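Local coordinates for malonyl CoA-acyl carrier protein transacylase (Clostridium perfringens, PDB 3PTW) that probably transfers malonyl groups from coenzyme A to acyl carrier protein, the step that supplies extender units for fatty acid synthesis, at residues Glu31-Ser36 and Asn70-Thr75; Asn161-Ile166 and Lys284-Asn289; Lys209-Leu214 and Leu244-Val249. All blocks are in the same frame, centred on the assembly; numbering follows the deposited sequence.

Contact 1. Residues Glu31-Ser36 and Asn70-Thr75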
ATOM      1  N   GLU A  31      17.377  -8.781 -12.261  1.00 43.05           N
ATOM      2  CA  GLU A  31      17.812  -7.489 -12.792  1.00 43.81           C
ATOM      3  C   GLU A  31      17.208  -6.316 -12.014  1.00 42.79           C
ATOM      4  O   GLU A  31      17.871  -5.291 -11.804  1.00 43.16           O
ATOM      5  CB  GLU A  31      17.479  -7.395 -14.290  1.00 45.13           C
ATOM      6  CG  GLU A  31      17.836  -6.067 -14.964  1.00 61.58           C
ATOM      7  CD  GLU A  31      17.737  -6.117 -16.487  1.00 46.54           C
ATOM      8  OE1 GLU A  31      18.477  -5.355 -17.149  1.00 62.55           O
ATOM      9  OE2 GLU A  31      16.933  -6.916 -17.029  1.00 62.11           O
ATOM     10  N   VAL A  32      15.961  -6.469 -11.575  1.00 41.23           N
ATOM     11  CA  VAL A  32      15.310  -5.417 -10.799  1.00 39.43           C
ATOM     12  C   VAL A  32      16.021  -5.160  -9.468  1.00 38.78           C
ATOM     13  O   VAL A  32      16.150  -4.004  -9.037  1.00 38.16           O
ATOM     14  CB  VAL A  32      13.805  -5.691 -10.591  1.00 38.18           C
ATOM     15  CG1 VAL A  32      13.245  -4.807  -9.487  1.00 32.12           C
ATOM     16  CG2 VAL A  32      13.053  -5.448 -11.889  1.00 33.12           C
ATOM     17  N   PHE A  33      16.485  -6.232  -8.828  1.00 38.56           N
ATOM     18  CA  PHE A  33      17.212  -6.118  -7.561  1.00 38.43           C
ATOM     19  C   PHE A  33      18.559  -5.453  -7.761  1.00 38.56           C
ATOM     20  O   PHE A  33      18.981  -4.626  -6.944  1.00 38.20           O
ATOM     21  CB  PHE A  33      17.366  -7.487  -6.877  1.00 39.37           C
ATOM     22  CG  PHE A  33      16.233  -7.821  -5.967  1.00 31.09           C
ATOM     23  CD1 PHE A  33      16.313  -7.542  -4.605  1.00 38.86           C
ATOM     24  CD2 PHE A  33      15.050  -8.357  -6.477  1.00 38.50           C
ATOM     25  CE1 PHE A  33      15.243  -7.817  -3.756  1.00 30.75           C
ATOM     26  CE2 PHE A  33      13.979  -8.639  -5.637  1.00 30.75           C
ATOM     27  CZ  PHE A  33      14.080  -8.361  -4.264  1.00 37.93           C
ATOM     28  N   LYS A  34      19.223  -5.818  -8.859  1.00 39.02           N
ATOM     29  CA  LYS A  34      20.488  -5.205  -9.257  1.00 39.38           C
ATOM     30  C   LYS A  34      20.339  -3.684  -9.400  1.00 38.54           C
ATOM     31  O   LYS A  34      21.151  -2.920  -8.881  1.00 38.69           O
ATOM     32  CB  LYS A  34      20.990  -5.830 -10.567  1.00 39.85           C
ATOM     33  CG  LYS A  34      22.188  -6.765 -10.426  1.00 46.98           C
ATOM     34  CD  LYS A  34      21.857  -8.072  -9.737  1.00 41.30           C
ATOM     35  CE  LYS A  34      23.120  -8.896  -9.509  1.00 48.35           C
ATOM     36  NZ  LYS A  34      22.923  -9.891  -8.417  1.00 42.97           N
ATOM     37  N   ARG A  35      19.276  -3.258 -10.072  1.00 37.93           N
ATOM     38  CA  ARG A  35      19.017  -1.844 -10.320  1.00 38.11           C
ATOM     39  C   ARG A  35      18.675  -1.075  -9.036  1.00 38.19           C
ATOM     40  O   ARG A  35      19.013   0.106  -8.897  1.00 38.09           O
ATOM     41  CB  ARG A  35      17.886  -1.697 -11.337  1.00 37.48           C
ATOM     42  CG  ARG A  35      18.270  -2.068 -12.766  1.00 47.77           C
ATOM     43  CD  ARG A  35      17.029  -2.277 -13.629  1.00 38.92           C
ATOM     44  NE  ARG A  35      16.186  -1.081 -13.720  1.00 47.86           N
ATOM     45  CZ  ARG A  35      14.899  -1.073 -14.071  1.00 38.95           C
ATOM     46  NH1 ARG A  35      14.232   0.080 -14.119  1.00 47.26           N
ATOM     47  NH2 ARG A  35      14.271  -2.204 -14.365  1.00 47.25           N
ATOM     48  N   SER A  36      17.996  -1.749  -8.108  1.00 37.95           N
ATOM     49  CA  SER A  36      17.583  -1.123  -6.862  1.00 37.59           C
ATOM     50  C   SER A  36      18.813  -0.884  -6.007  1.00 38.88           C
ATOM     51  O   SER A  36      18.984   0.196  -5.419  1.00 39.00           O
ATOM     52  CB  SER A  36      16.566  -1.994  -6.120  1.00 36.57           C
ATOM     53  OG  SER A  36      16.122  -1.335  -4.940  1.00 36.32           O
ATOM     54  N   ASN A  70       7.925  -5.839  -5.030  1.00 28.87           N
ATOM     55  CA  ASN A  70       6.753  -5.638  -5.900  1.00 29.06           C
ATOM     56  C   ASN A  70       7.120  -5.535  -7.391  1.00 29.67           C
ATOM     57  O   ASN A  70       6.445  -6.109  -8.246  1.00 28.22           O
ATOM     58  CB  ASN A  70       5.943  -4.401  -5.460  1.00 28.39           C
ATOM     59  CG  ASN A  70       5.243  -4.587  -4.103  1.00 21.13           C
ATOM     60  OD1 ASN A  70       5.339  -5.639  -3.486  1.00 29.31           O
ATOM     61  ND2 ASN A  70       4.530  -3.554  -3.641  1.00 28.44           N
ATOM     62  N   MET A  71       8.211  -4.828  -7.686  1.00 30.91           N
ATOM     63  CA  MET A  71       8.646  -4.614  -9.063  1.00 32.17           C
ATOM     64  C   MET A  71       9.245  -5.890  -9.678  1.00 32.24           C
ATOM     65  O   MET A  71       8.921  -6.253 -10.814  1.00 32.40           O
ATOM     66  CB  MET A  71       9.652  -3.457  -9.108  1.00 34.41           C
ATOM     67  CG  MET A  71      10.039  -2.972 -10.502  1.00 37.16           C
ATOM     68  SD  MET A  71       8.686  -2.326 -11.524  1.00 37.10           S
ATOM     69  CE  MET A  71       9.628  -1.698 -12.913  1.00 37.70           C
ATOM     70  N   ALA A  72      10.103  -6.564  -8.916  1.00 31.98           N
ATOM     71  CA  ALA A  72      10.700  -7.834  -9.331  1.00 32.94           C
ATOM     72  C   ALA A  72       9.638  -8.869  -9.717  1.00 32.13           C
ATOM     73  O   ALA A  72       9.801  -9.570 -10.697  1.00 32.07           O
ATOM     74  CB  ALA A  72      11.598  -8.378  -8.220  1.00 33.81           C
ATOM     75  N   ILE A  73       8.552  -8.940  -8.946  1.00 31.56           N
ATOM     76  CA  ILE A  73       7.427  -9.831  -9.245  1.00 32.14           C
ATOM     77  C   ILE A  73       6.614  -9.364 -10.462  1.00 31.52           C
ATOM     78  O   ILE A  73       6.301 -10.154 -11.366  1.00 31.17           O
ATOM     79  CB  ILE A  73       6.494  -9.994  -8.013  1.00 32.56           C
ATOM     80  CG1 ILE A  73       7.244 -10.709  -6.878  1.00 31.25           C
ATOM     81  CG2 ILE A  73       5.199 -10.761  -8.391  1.00 30.84           C
ATOM     82  CD1 ILE A  73       6.560 -10.614  -5.510  1.00 33.17           C
ATOM     83  N   LEU A  74       6.278  -8.076 -10.477  1.00 30.91           N
ATOM     84  CA  LEU A  74       5.562  -7.479 -11.596  1.00 30.96           C
ATOM     85  C   LEU A  74       6.258  -7.709 -12.952  1.00 32.19           C
ATOM     86  O   LEU A  74       5.592  -8.006 -13.956  1.00 31.92           O
ATOM     87  CB  LEU A  74       5.395  -5.981 -11.359  1.00 30.74           C
ATOM     88  CG  LEU A  74       4.868  -5.146 -12.538  1.00 35.85           C
ATOM     89  CD1 LEU A  74       3.448  -5.571 -12.923  1.00 30.98           C
ATOM     90  CD2 LEU A  74       4.931  -3.660 -12.199  1.00 30.03           C
ATOM     91  N   THR A  75       7.585  -7.530 -12.982  1.00 33.28           N
ATOM     92  CA  THR A  75       8.358  -7.650 -14.225  1.00 34.64           C
ATOM     93  C   THR A  75       8.245  -9.057 -14.801  1.00 34.99           C
ATOM     94  O   THR A  75       8.100  -9.221 -16.009  1.00 36.18           O
ATOM     95  CB  THR A  75       9.879  -7.305 -14.026  1.00 35.68           C
ATOM     96  OG1 THR A  75      10.015  -6.116 -13.242  1.00 47.71           O
ATOM     97  CG2 THR A  75      10.556  -7.064 -15.357  1.00 47.96           C
TER

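Contact 2. Residues Asn161-Ile166 and Lys284-Asn289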
ATOM      1  N   ASN A 161     -10.491   0.134   5.053  1.00 30.67           N
ATOM      2  CA  ASN A 161      -9.969  -1.012   4.325  1.00 30.71           C
ATOM      3  C   ASN A 161     -11.026  -1.963   3.793  1.00 31.62           C
ATOM      4  O   ASN A 161     -10.847  -2.533   2.714  1.00 31.44           O
ATOM      5  CB  ASN A 161      -8.926  -1.748   5.166  1.00 29.86           C
ATOM      6  CG  ASN A 161      -7.699  -0.882   5.468  1.00 34.50           C
ATOM      7  OD1 ASN A 161      -7.271  -0.074   4.644  1.00 29.32           O
ATOM      8  ND2 ASN A 161      -7.136  -1.058   6.641  1.00 28.55           N
ATOM      9  N   SER A 162     -12.113  -2.136   4.553  1.00 32.04           N
ATOM     10  CA  SER A 162     -13.219  -3.018   4.174  1.00 32.78           C
ATOM     11  C   SER A 162     -14.376  -2.805   5.165  1.00 33.39           C
ATOM     12  O   SER A 162     -14.179  -2.123   6.163  1.00 33.22           O
ATOM     13  CB  SER A 162     -12.757  -4.486   4.143  1.00 32.89           C
ATOM     14  OG  SER A 162     -12.822  -5.083   5.422  1.00 33.48           O
ATOM     15  N   PRO A 163     -15.583  -3.384   4.902  1.00 33.89           N
ATOM     16  CA  PRO A 163     -16.719  -3.205   5.841  1.00 34.07           C
ATOM     17  C   PRO A 163     -16.370  -3.733   7.234  1.00 34.35           C
ATOM     18  O   PRO A 163     -15.960  -4.888   7.371  1.00 35.19           O
ATOM     19  CB  PRO A 163     -17.840  -4.070   5.237  1.00 34.49           C
ATOM     20  CG  PRO A 163     -17.403  -4.383   3.830  1.00 40.23           C
ATOM     21  CD  PRO A 163     -15.897  -4.350   3.834  1.00 33.85           C
ATOM     22  N   GLY A 164     -16.519  -2.912   8.260  1.00 33.96           N
ATOM     23  CA  GLY A 164     -16.067  -3.330   9.595  1.00 34.28           C
ATOM     24  C   GLY A 164     -14.553  -3.373   9.834  1.00 33.71           C
ATOM     25  O   GLY A 164     -14.092  -3.906  10.854  1.00 33.27           O
ATOM     26  N   GLN A 165     -13.767  -2.812   8.916  1.00 34.12           N
ATOM     27  CA  GLN A 165     -12.308  -2.708   9.133  1.00 34.08           C
ATOM     28  C   GLN A 165     -11.751  -1.317   8.823  1.00 33.11           C
ATOM     29  O   GLN A 165     -11.469  -0.968   7.667  1.00 32.38           O
ATOM     30  CB  GLN A 165     -11.552  -3.823   8.409  1.00 35.12           C
ATOM     31  CG  GLN A 165     -11.610  -5.150   9.166  1.00 50.73           C
ATOM     32  CD  GLN A 165     -10.672  -6.188   8.605  1.00 36.74           C
ATOM     33  OE1 GLN A 165      -9.743  -6.634   9.285  1.00 51.49           O
ATOM     34  NE2 GLN A 165     -10.897  -6.577   7.356  1.00 50.79           N
ATOM     35  N   ILE A 166     -11.633  -0.523   9.889  1.00 32.44           N
ATOM     36  CA  ILE A 166     -11.163   0.856   9.829  1.00 31.20           C
ATOM     37  C   ILE A 166      -9.899   0.972  10.687  1.00 30.46           C
ATOM     38  O   ILE A 166      -9.703   0.168  11.593  1.00 30.85           O
ATOM     39  CB  ILE A 166     -12.264   1.818  10.314  1.00 31.08           C
ATOM     40  CG1 ILE A 166     -13.400   1.857   9.275  1.00 30.03           C
ATOM     41  CG2 ILE A 166     -11.717   3.240  10.587  1.00 29.02           C
ATOM     42  CD1 ILE A 166     -14.681   2.460   9.772  1.00 31.66           C
ATOM     43  N   LYS A 284     -11.893  -9.601  -0.800  1.00 34.83           N
ATOM     44  CA  LYS A 284     -12.869 -10.678  -0.628  1.00 37.05           C
ATOM     45  C   LYS A 284     -14.018 -10.298   0.305  1.00 37.13           C
ATOM     46  O   LYS A 284     -15.131 -10.782   0.132  1.00 38.18           O
ATOM     47  CB  LYS A 284     -12.202 -11.973  -0.153  1.00 38.37           C
ATOM     48  CG  LYS A 284     -11.343 -12.650  -1.206  1.00 51.99           C
ATOM     49  CD  LYS A 284     -10.543 -13.797  -0.613  1.00 39.98           C
ATOM     50  CE  LYS A 284     -11.159 -15.150  -0.901  1.00 53.65           C
ATOM     51  NZ  LYS A 284     -10.219 -16.248  -0.482  1.00 42.27           N
ATOM     52  N   LYS A 285     -13.732  -9.427   1.274  1.00 36.75           N
ATOM     53  CA  LYS A 285     -14.736  -8.878   2.200  1.00 36.10           C
ATOM     54  C   LYS A 285     -15.537  -7.721   1.609  1.00 35.52           C
ATOM     55  O   LYS A 285     -16.667  -7.469   2.042  1.00 35.47           O
ATOM     56  CB  LYS A 285     -14.070  -8.415   3.497  1.00 35.92           C
ATOM     57  CG  LYS A 285     -13.701  -9.560   4.422  1.00 42.53           C
ATOM     58  CD  LYS A 285     -12.673  -9.174   5.473  1.00 36.75           C
ATOM     59  CE  LYS A 285     -11.839 -10.412   5.801  1.00 42.21           C
ATOM     60  NZ  LYS A 285     -11.157 -10.288   7.087  1.00 37.86           N
ATOM     61  N   ILE A 286     -14.944  -6.995   0.659  1.00 34.66           N
ATOM     62  CA  ILE A 286     -15.658  -5.933  -0.053  1.00 35.12           C
ATOM     63  C   ILE A 286     -16.667  -6.565  -1.029  1.00 37.48           C
ATOM     64  O   ILE A 286     -17.849  -6.193  -1.069  1.00 38.21           O
ATOM     65  CB  ILE A 286     -14.667  -4.943  -0.762  1.00 34.35           C
ATOM     66  CG1 ILE A 286     -13.923  -4.081   0.278  1.00 30.13           C
ATOM     67  CG2 ILE A 286     -15.373  -4.052  -1.781  1.00 30.59           C
ATOM     68  CD1 ILE A 286     -12.527  -3.687  -0.134  1.00 32.60           C
ATOM     69  N   ASN A 287     -16.203  -7.550  -1.789  1.00 38.83           N
ATOM     70  CA  ASN A 287     -17.026  -8.182  -2.812  1.00 40.50           C
ATOM     71  C   ASN A 287     -16.652  -9.653  -2.903  1.00 42.04           C
ATOM     72  O   ASN A 287     -15.507  -9.998  -3.216  1.00 41.50           O
ATOM     73  CB  ASN A 287     -16.840  -7.460  -4.154  1.00 39.95           C
ATOM     74  CG  ASN A 287     -17.744  -7.995  -5.251  1.00 44.76           C
ATOM     75  OD1 ASN A 287     -17.646  -9.159  -5.656  1.00 41.65           O
ATOM     76  ND2 ASN A 287     -18.608  -7.136  -5.761  1.00 41.15           N
ATOM     77  N   LYS A 288     -17.624 -10.511  -2.612  1.00 44.18           N
ATOM     78  CA  LYS A 288     -17.393 -11.946  -2.506  1.00 46.70           C
ATOM     79  C   LYS A 288     -17.405 -12.662  -3.860  1.00 47.63           C
ATOM     80  O   LYS A 288     -17.100 -13.860  -3.931  1.00 49.12           O
ATOM     81  CB  LYS A 288     -18.452 -12.560  -1.580  1.00 48.97           C
ATOM     82  CG  LYS A 288     -17.949 -13.673  -0.667  1.00 59.28           C
ATOM     83  CD  LYS A 288     -19.026 -14.092   0.353  1.00 51.66           C
ATOM     84  CE  LYS A 288     -19.291 -12.991   1.396  1.00 59.73           C
ATOM     85  NZ  LYS A 288     -20.597 -13.185   2.094  1.00 52.50           N
ATOM     86  N   ASN A 289     -17.743 -11.936  -4.924  1.00 46.80           N
ATOM     87  CA  ASN A 289     -17.976 -12.540  -6.243  1.00 46.80           C
ATOM     88  C   ASN A 289     -16.801 -12.483  -7.200  1.00 44.74           C
ATOM     89  O   ASN A 289     -16.596 -13.401  -7.987  1.00 45.56           O
ATOM     90  CB  ASN A 289     -19.205 -11.919  -6.907  1.00 48.26           C
ATOM     91  CG  ASN A 289     -20.458 -12.132  -6.104  1.00 51.14           C
ATOM     92  OD1 ASN A 289     -21.194 -11.188  -5.825  1.00 49.99           O
ATOM     93  ND2 ASN A 289     -20.703 -13.376  -5.704  1.00 50.17           N
TER

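Contact 3. Residues Lys209-Leu214 and Leu244-Val249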
ATOM      1  N   LYS A 209       8.168  17.620   3.810  1.00 33.89           N
ATOM      2  CA  LYS A 209       9.480  17.091   3.398  1.00 33.96           C
ATOM      3  C   LYS A 209       9.379  16.229   2.147  1.00 33.03           C
ATOM      4  O   LYS A 209      10.256  16.263   1.293  1.00 33.38           O
ATOM      5  CB  LYS A 209      10.137  16.295   4.523  1.00 34.38           C
ATOM      6  CG  LYS A 209      10.786  17.156   5.602  1.00 34.64           C
ATOM      7  CD  LYS A 209      11.415  16.254   6.666  1.00 36.91           C
ATOM      8  CE  LYS A 209      11.639  16.985   7.980  1.00 36.63           C
ATOM      9  NZ  LYS A 209      13.053  17.382   8.167  1.00 39.92           N
ATOM     10  N   LEU A 210       8.293  15.473   2.045  1.00 32.30           N
ATOM     11  CA  LEU A 210       8.047  14.623   0.890  1.00 31.91           C
ATOM     12  C   LEU A 210       7.756  15.477  -0.351  1.00 32.29           C
ATOM     13  O   LEU A 210       8.280  15.194  -1.442  1.00 32.27           O
ATOM     14  CB  LEU A 210       6.906  13.652   1.187  1.00 30.87           C
ATOM     15  CG  LEU A 210       6.443  12.702   0.086  1.00 43.85           C
ATOM     16  CD1 LEU A 210       7.594  11.793  -0.371  1.00 30.40           C
ATOM     17  CD2 LEU A 210       5.230  11.896   0.579  1.00 29.89           C
ATOM     18  N   GLU A 211       6.959  16.529  -0.168  1.00 32.07           N
ATOM     19  CA  GLU A 211       6.685  17.513  -1.228  1.00 32.66           C
ATOM     20  C   GLU A 211       7.986  18.056  -1.833  1.00 32.95           C
ATOM     21  O   GLU A 211       8.159  18.061  -3.056  1.00 32.67           O
ATOM     22  CB  GLU A 211       5.833  18.666  -0.693  1.00 33.10           C
ATOM     23  CG  GLU A 211       5.603  19.809  -1.673  1.00 40.50           C
ATOM     24  CD  GLU A 211       4.621  20.852  -1.149  1.00 34.83           C
ATOM     25  OE1 GLU A 211       4.636  21.145   0.060  1.00 41.13           O
ATOM     26  OE2 GLU A 211       3.821  21.386  -1.949  1.00 42.19           O
ATOM     27  N   ASP A 212       8.894  18.506  -0.976  1.00 33.42           N
ATOM     28  CA  ASP A 212      10.192  19.043  -1.438  1.00 34.04           C
ATOM     29  C   ASP A 212      10.961  18.021  -2.264  1.00 33.90           C
ATOM     30  O   ASP A 212      11.516  18.354  -3.311  1.00 35.54           O
ATOM     31  CB  ASP A 212      11.025  19.567  -0.263  1.00 34.32           C
ATOM     32  CG  ASP A 212      10.467  20.861   0.305  1.00 39.95           C
ATOM     33  OD1 ASP A 212      10.745  21.176   1.486  1.00 35.41           O
ATOM     34  OD2 ASP A 212       9.735  21.567  -0.432  1.00 35.39           O
ATOM     35  N   GLU A 213      10.974  16.779  -1.801  1.00 32.68           N
ATOM     36  CA  GLU A 213      11.599  15.670  -2.541  1.00 32.41           C
ATOM     37  C   GLU A 213      10.901  15.362  -3.871  1.00 31.50           C
ATOM     38  O   GLU A 213      11.554  15.241  -4.911  1.00 31.82           O
ATOM     39  CB  GLU A 213      11.626  14.405  -1.671  1.00 32.77           C
ATOM     40  CG  GLU A 213      12.587  14.486  -0.488  1.00 45.80           C
ATOM     41  CD  GLU A 213      13.985  14.941  -0.890  1.00 35.02           C
ATOM     42  OE1 GLU A 213      14.533  14.417  -1.892  1.00 46.19           O
ATOM     43  OE2 GLU A 213      14.515  15.836  -0.195  1.00 47.32           O
ATOM     44  N   LEU A 214       9.578  15.220  -3.826  1.00 30.13           N
ATOM     45  CA  LEU A 214       8.777  15.030  -5.042  1.00 30.37           C
ATOM     46  C   LEU A 214       9.076  16.089  -6.116  1.00 32.07           C
ATOM     47  O   LEU A 214       9.224  15.747  -7.282  1.00 31.66           O
ATOM     48  CB  LEU A 214       7.267  14.974  -4.721  1.00 29.32           C
ATOM     49  CG  LEU A 214       6.709  13.682  -4.099  1.00 30.12           C
ATOM     50  CD1 LEU A 214       5.352  13.918  -3.425  1.00 28.56           C
ATOM     51  CD2 LEU A 214       6.585  12.553  -5.154  1.00 28.51           C
ATOM     52  N   LEU A 244      -1.397  14.944  -4.378  1.00 33.21           N
ATOM     53  CA  LEU A 244      -2.080  13.708  -3.982  1.00 31.69           C
ATOM     54  C   LEU A 244      -1.160  12.755  -3.214  1.00 30.55           C
ATOM     55  O   LEU A 244      -1.628  11.957  -2.411  1.00 29.81           O
ATOM     56  CB  LEU A 244      -2.669  13.010  -5.199  1.00 30.77           C
ATOM     57  CG  LEU A 244      -4.186  13.139  -5.463  1.00 46.27           C
ATOM     58  CD1 LEU A 244      -4.860  14.352  -4.826  1.00 30.79           C
ATOM     59  CD2 LEU A 244      -4.449  13.113  -6.943  1.00 30.63           C
ATOM     60  N   LEU A 245       0.139  12.859  -3.464  1.00 30.85           N
ATOM     61  CA  LEU A 245       1.139  11.999  -2.820  1.00 31.17           C
ATOM     62  C   LEU A 245       1.588  12.653  -1.511  1.00 31.92           C
ATOM     63  O   LEU A 245       1.883  11.981  -0.514  1.00 32.50           O
ATOM     64  CB  LEU A 245       2.320  11.792  -3.764  1.00 31.05           C
ATOM     65  CG  LEU A 245       2.646  10.451  -4.436  1.00 44.81           C
ATOM     66  CD1 LEU A 245       1.473   9.484  -4.556  1.00 30.66           C
ATOM     67  CD2 LEU A 245       3.327  10.697  -5.778  1.00 30.83           C
ATOM     68  N   THR A 246       1.605  13.977  -1.520  1.00 31.98           N
ATOM     69  CA  THR A 246       1.839  14.766  -0.313  1.00 31.87           C
ATOM     70  C   THR A 246       0.721  14.512   0.700  1.00 31.05           C
ATOM     71  O   THR A 246       0.998  14.079   1.813  1.00 30.64           O
ATOM     72  CB  THR A 246       1.972  16.257  -0.676  1.00 31.90           C
ATOM     73  OG1 THR A 246       3.239  16.448  -1.315  1.00 46.98           O
ATOM     74  CG2 THR A 246       1.874  17.164   0.554  1.00 46.96           C
ATOM     75  N   SER A 247      -0.526  14.783   0.300  1.00 30.62           N
ATOM     76  CA  SER A 247      -1.720  14.492   1.110  1.00 30.81           C
ATOM     77  C   SER A 247      -1.814  13.052   1.665  1.00 29.89           C
ATOM     78  O   SER A 247      -2.259  12.847   2.797  1.00 30.24           O
ATOM     79  CB  SER A 247      -2.982  14.789   0.291  1.00 31.13           C
ATOM     80  OG  SER A 247      -3.066  16.162  -0.028  1.00 39.99           O
ATOM     81  N   GLN A 248      -1.392  12.063   0.872  1.00 28.92           N
ATOM     82  CA  GLN A 248      -1.556  10.643   1.214  1.00 28.10           C
ATOM     83  C   GLN A 248      -1.034  10.253   2.602  1.00 27.75           C
ATOM     84  O   GLN A 248      -1.690   9.474   3.321  1.00 27.68           O
ATOM     85  CB  GLN A 248      -0.918   9.745   0.133  1.00 27.92           C
ATOM     86  CG  GLN A 248      -1.309   8.269   0.242  1.00 26.44           C
ATOM     87  CD  GLN A 248      -0.296   7.331  -0.392  1.00 27.93           C
ATOM     88  OE1 GLN A 248       0.925   7.534  -0.275  1.00 27.39           O
ATOM     89  NE2 GLN A 248      -0.790   6.289  -1.048  1.00 26.40           N
ATOM     90  N   VAL A 249       0.145  10.762   2.974  1.00 27.51           N
ATOM     91  CA  VAL A 249       0.751  10.397   4.260  1.00 27.89           C
ATOM     92  C   VAL A 249       0.006  11.019   5.459  1.00 28.13           C
ATOM     93  O   VAL A 249       0.101  10.535   6.580  1.00 29.08           O
ATOM     94  CB  VAL A 249       2.277  10.730   4.319  1.00 28.73           C
ATOM     95  CG1 VAL A 249       2.996  10.197   3.076  1.00 29.16           C
ATOM     96  CG2 VAL A 249       2.514  12.238   4.479  1.00 29.82           C
TER

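Contact 1. Residues Glu31-Ser36 and Asn70-Thr75
Val32 drives both of its methyl groups into the surface of helix 59-79, where Met71, Ala72 and Thr75 receive them. CG1, anti to the backbone N of Val32 (chi1 165°), runs in over the helix backbone and lies 3.6 Å from Ala72 N and 3.8 Å from Met71 CG. The other methyl, CG2, turns toward the next turn of the helix and stops 3.4 Å from Thr75 OG1. Met71 meets the valine with the first two carbons of its chain, the two side chains crossing at about a right angle, and the bend at chi2 (61°) turns its sulfur away from the valine. Segments 31-36 and 70-75 run nearly antiparallel (148°), their axes 9.1 Å apart at closest approach, and their helices, 27-40 and 59-79, pack as neighbours in the acyl transferase domain, with Asn70 and Leu74 of the second directed at strand 4-8 of the parallel part of the main sheet. One residue beyond Val32, the Phe33 ring reaches Ala72 CB obliquely, CE2 approaching to 3.5 Å; the small methyl lets the ring lie close to the helix, and Phe49 meets the same ring from helix 44-49. Thr75 OG1 does not bond across the interface but donates to Met71 O at 2.7 Å, from above the carbonyl plane. That oxygen also accepts from Thr75 N, so two bonds grip it, and the hydroxyl can present itself to a methyl group with its hydrogen already spent. Phe106 of helix 106-122 touches Val32 and Met71 alike.

Contact 2. Residues Asn161-Ile166 and Lys284-Asn289
Ile286 and Ser162 meet in the buried part of this contact, at the end of helix 278-286. Ile286 CD1 comes to 3.5 Å from Asn161 O, and its CG1 lies 4.1 Å from Ser162 CB and equally near Pro163 CD. Asn161 and Ser162 are buried here and backed by Phe282, and Ile256 and Ile259 of helix 255-264 touch Ile286. Pro163 and Lys285 are exposed to solvent, although some of their atoms come just as near: Pro163 CG lies 3.6 Å from Lys285 O, and the Lys285 chain, bent at chi3, passes across the Gln165 side chain at about a right angle, its CD 3.7 Å from Gln165 NE2. No hydrogen bond joins the segments. Gln165 NE2 instead donates to Ser162 OG at 3.1 Å in a nearly straight bond (163°) within the amide plane, which helps set the rotation of the amide. A type II turn and a classic beta bulge, Asn161 and Ser162 facing Gln165, shape this hairpin end of the antiparallel sheet, which rests on the C-terminal end of helix 278-286, next to helix 255-264, as the small subdomain rests on the large one in acyl transferases.

Contact 3. Residues Lys209-Leu214 and Leu244-Val249
Leu214 reaches across to helix 241-248 with both branches of its side chain. CB and CG, the latter anti to the carbonyl carbon (chi1 -76°), carry the fork across, and the methyls do the touching. CD1 drops onto Leu245 CB at 3.7 Å and also passes 3.9 Å from Thr246 OG1, whereas CD2 meets the other leucine's own methyl, Leu245 CD2, at 3.8 Å. The two leucines cross at about a right angle, and Leu112 of helix 106-122 touches Leu214 as well. One turn earlier, Leu210 uses a single methyl: CD2 sits 3.5 Å from Leu245 O and 3.8 Å from Val249 CG1. Thr246 OG1 is bonded within its own helix to Ile242 O, and its 3.5 Å approach to Glu211 CB is a van der Waals contact. Segments 209-214 and 244-248 run nearly antiparallel (154°), their axes 9.2 Å apart at closest approach. Val249 lies near, without touching, the Gly89-Ser91-Gly93 pattern. The Gln248 side chain bonds Ser91 O through NE2 and Arg116 NH2 through OE1, and its backbone O is hydrogen-bonded to His199 ND1, consistent with the Ser-His active site of malonyl transferases.

In the fold
From the N terminus, contact 1 closes first: the chain leaves helix 27-40, passes through helix 44-49 and returns in helix 59-79. Contact 2 opens much later, at the hairpin between strands 155-162 and 165-169, and closes only at the end of helix 278-286, tying the four-stranded antiparallel sheet to the larger part of the domain. Contact 3 is nested within that long loop; the chain between helices 204-214 and 241-248 runs through strands 225-228 and 233-234, and the contact brings the two helices together. Contacts 1 and 3, in series, both join helices of the larger part, their centres about 24 Å apart. Contact 2 lies across the chain's centre from each.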